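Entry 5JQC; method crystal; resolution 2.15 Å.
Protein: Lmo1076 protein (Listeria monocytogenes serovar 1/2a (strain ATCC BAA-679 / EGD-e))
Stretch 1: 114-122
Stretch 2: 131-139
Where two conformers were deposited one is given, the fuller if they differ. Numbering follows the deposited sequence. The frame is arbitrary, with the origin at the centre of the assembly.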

# COMPACT_ATOMS: atom_id res chain seq x y z
N ALA A 114 -7.43 -2.38 -12.87
CA ALA A 114 -6.78 -1.36 -13.67
C ALA A 114 -5.27 -1.47 -13.54
O ALA A 114 -4.57 -0.47 -13.42
N GLY A 115 -4.74 -2.70 -13.54
CA GLY A 115 -3.30 -2.87 -13.53
C GLY A 115 -2.61 -2.31 -14.77
O GLY A 115 -1.45 -1.91 -14.71
N SER A 116 -3.32 -2.25 -15.90
CA SER A 116 -2.69 -1.82 -17.14
C SER A 116 -2.61 -0.30 -17.29
O SER A 116 -2.02 0.17 -18.26
N THR A 117 -3.17 0.47 -16.35
CA THR A 117 -3.10 1.93 -16.38
C THR A 117 -2.41 2.48 -15.14
O THR A 117 -2.66 3.63 -14.76
N ASN A 118 -1.57 1.67 -14.48
CA ASN A 118 -0.79 2.06 -13.32
C ASN A 118 0.57 1.38 -13.39
O ASN A 118 0.67 0.22 -13.78
N GLY A 119 1.60 2.10 -12.97
CA GLY A 119 2.91 1.51 -12.86
C GLY A 119 3.00 0.52 -11.72
O GLY A 119 2.15 0.45 -10.84
N LEU A 120 4.07 -0.25 -11.73
CA LEU A 120 4.23 -1.35 -10.80
C LEU A 120 5.56 -1.18 -10.08
O LEU A 120 6.61 -1.17 -10.72
N TRP A 121 5.51 -1.07 -8.75
CA TRP A 121 6.64 -0.56 -8.00
C TRP A 121 7.11 -1.58 -6.98
O TRP A 121 6.32 -2.41 -6.50
N SER A 122 8.39 -1.47 -6.61
CA SER A 122 8.96 -2.32 -5.56
C SER A 122 8.80 -1.74 -4.16
O SER A 122 8.93 -2.47 -3.17
N LYS A 131 11.68 1.18 -6.90
CA LYS A 131 11.99 1.05 -8.32
C LYS A 131 10.74 0.66 -9.08
O LYS A 131 9.88 -0.06 -8.56
N LYS A 132 10.64 1.13 -10.32
CA LYS A 132 9.52 0.78 -11.19
C LYS A 132 9.83 -0.55 -11.87
O LYS A 132 10.69 -0.60 -12.75
N LEU A 133 9.12 -1.61 -11.45
CA LEU A 133 9.32 -2.95 -12.00
C LEU A 133 8.77 -3.10 -13.40
O LEU A 133 9.34 -3.83 -14.22
N ALA A 134 7.65 -2.45 -13.71
CA ALA A 134 7.11 -2.53 -15.05
C ALA A 134 6.36 -1.25 -15.31
O ALA A 134 5.86 -0.61 -14.39
N THR A 135 6.31 -0.86 -16.59
CA THR A 135 5.67 0.40 -16.93
C THR A 135 4.21 0.39 -16.53
O THR A 135 3.69 1.39 -16.01
N THR A 136 3.54 -0.74 -16.75
CA THR A 136 2.23 -0.99 -16.16
C THR A 136 2.30 -2.29 -15.39
O THR A 136 3.28 -3.04 -15.45
N ALA A 137 1.26 -2.53 -14.59
CA ALA A 137 1.02 -3.86 -14.05
C ALA A 137 0.06 -4.65 -14.92
O ALA A 137 -0.73 -5.44 -14.40
N GLY A 138 0.09 -4.39 -16.24
CA GLY A 138 -0.84 -5.02 -17.17
C GLY A 138 -0.74 -6.53 -17.19
O GLY A 138 -1.74 -7.20 -17.44
N ALA A 139 0.45 -7.08 -16.90
CA ALA A 139 0.68 -8.51 -16.74
C ALA A 139 -0.25 -9.16 -15.73
O ALA A 139 -0.37 -10.40 -15.73

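Side-chain packing between 114-122 and 131-139 of Lmo1076, two segments whose short strands pair antiparallel, with a beta bulge between the Leu120 and Trp121 pairings. Leu120 is the most heavily covered residue: with chi1 t and chi2 p, its CB lies 4.0 Å from Ala137 CB and 4.4 Å from Ala134 CB, while its CG sits 4.1 Å from Leu133 CB, so one buried side chain gathers three apolar neighbours. Its backbone is held as well, Leu120 N to Ala134 O at 3.2 Å and Leu133 N to Leu120 O at 2.7 Å. On the other sheet face, Trp121 (chi1 m, chi2 86°) brings the end of its indole nearer to the partner strand, with Trp121 CZ3 3.9 Å from Lys132 CB, and Lys132 CB lies over the six-membered ring, 4.1 Å from its centroid. Lys132 is extended, all four chi angles t, and carries its CE to 3.9 Å from Gly119 CA; a CB on Gly119 would clash with that CE. Ser122 points toward the partner; chi1 p places its OG to accept a hydrogen bond from Lys131 N (2.9 Å), complementing Ser122 N to Lys131 O (2.8 Å). Leu133 (m, t) brings CD2 to 4.0 Å from Ser122 CB. Thr136, chi1 p, sets CG2 3.3 Å from Ser116 O, while its OG1 accepts from Gly138 N (3.0 Å). Asn118 points away, its ND2 bonding Ala114 O (3.1 Å).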

# COMPACT_ATOMS: atom_id res chain seq x y z
CB ALA A 114 -7.26 0.04 -13.29
CB SER A 116 -3.42 -2.43 -18.33
OG SER A 116 -4.80 -2.17 -18.26
CB THR A 117 -4.51 2.52 -16.52
OG1 THR A 117 -5.28 2.24 -15.33
CG2 THR A 117 -5.24 1.91 -17.70
CB ASN A 118 -1.46 1.66 -12.00
CG ASN A 118 -2.61 2.56 -11.64
OD1 ASN A 118 -2.40 3.69 -11.17
ND2 ASN A 118 -3.83 2.10 -11.91
CB LEU A 120 4.17 -2.70 -11.53
CG LEU A 120 4.54 -3.93 -10.70
CD1 LEU A 120 3.73 -4.01 -9.40
CD2 LEU A 120 4.31 -5.18 -11.53
CB TRP A 121 6.28 0.74 -7.28
CG TRP A 121 5.87 1.85 -8.21
CD1 TRP A 121 4.62 2.09 -8.71
CD2 TRP A 121 6.72 2.88 -8.74
NE1 TRP A 121 4.65 3.20 -9.53
CE2 TRP A 121 5.92 3.70 -9.56
CE3 TRP A 121 8.08 3.17 -8.61
CZ2 TRP A 121 6.44 4.81 -10.23
CZ3 TRP A 121 8.59 4.27 -9.28
CH2 TRP A 121 7.77 5.07 -10.08
CB SER A 122 10.44 -2.58 -5.83
OG SER A 122 11.21 -1.40 -5.68
CB LYS A 131 13.07 -0.01 -8.58
CG LYS A 131 14.36 0.19 -7.80
CD LYS A 131 15.39 -0.90 -8.10
CE LYS A 131 16.77 -0.52 -7.54
NZ LYS A 131 17.24 0.80 -8.08
CB LYS A 132 9.26 1.86 -12.22
CG LYS A 132 7.88 1.82 -12.84
CD LYS A 132 7.66 3.08 -13.66
CE LYS A 132 6.20 3.32 -13.99
NZ LYS A 132 6.02 4.71 -14.52
CB LEU A 133 8.66 -3.98 -11.09
CG LEU A 133 9.10 -3.82 -9.64
CD1 LEU A 133 8.42 -4.84 -8.75
CD2 LEU A 133 10.61 -3.95 -9.58
CB ALA A 134 6.21 -3.76 -15.23
CB THR A 135 5.84 0.66 -18.42
OG1 THR A 135 7.22 0.88 -18.69
CG2 THR A 135 5.04 1.89 -18.83
CB THR A 136 1.13 -1.07 -17.22
OG1 THR A 136 1.28 -2.28 -17.97
CG2 THR A 136 1.23 0.13 -18.17
CB ALA A 137 0.50 -3.77 -12.61
CB ALA A 139 2.12 -8.76 -16.30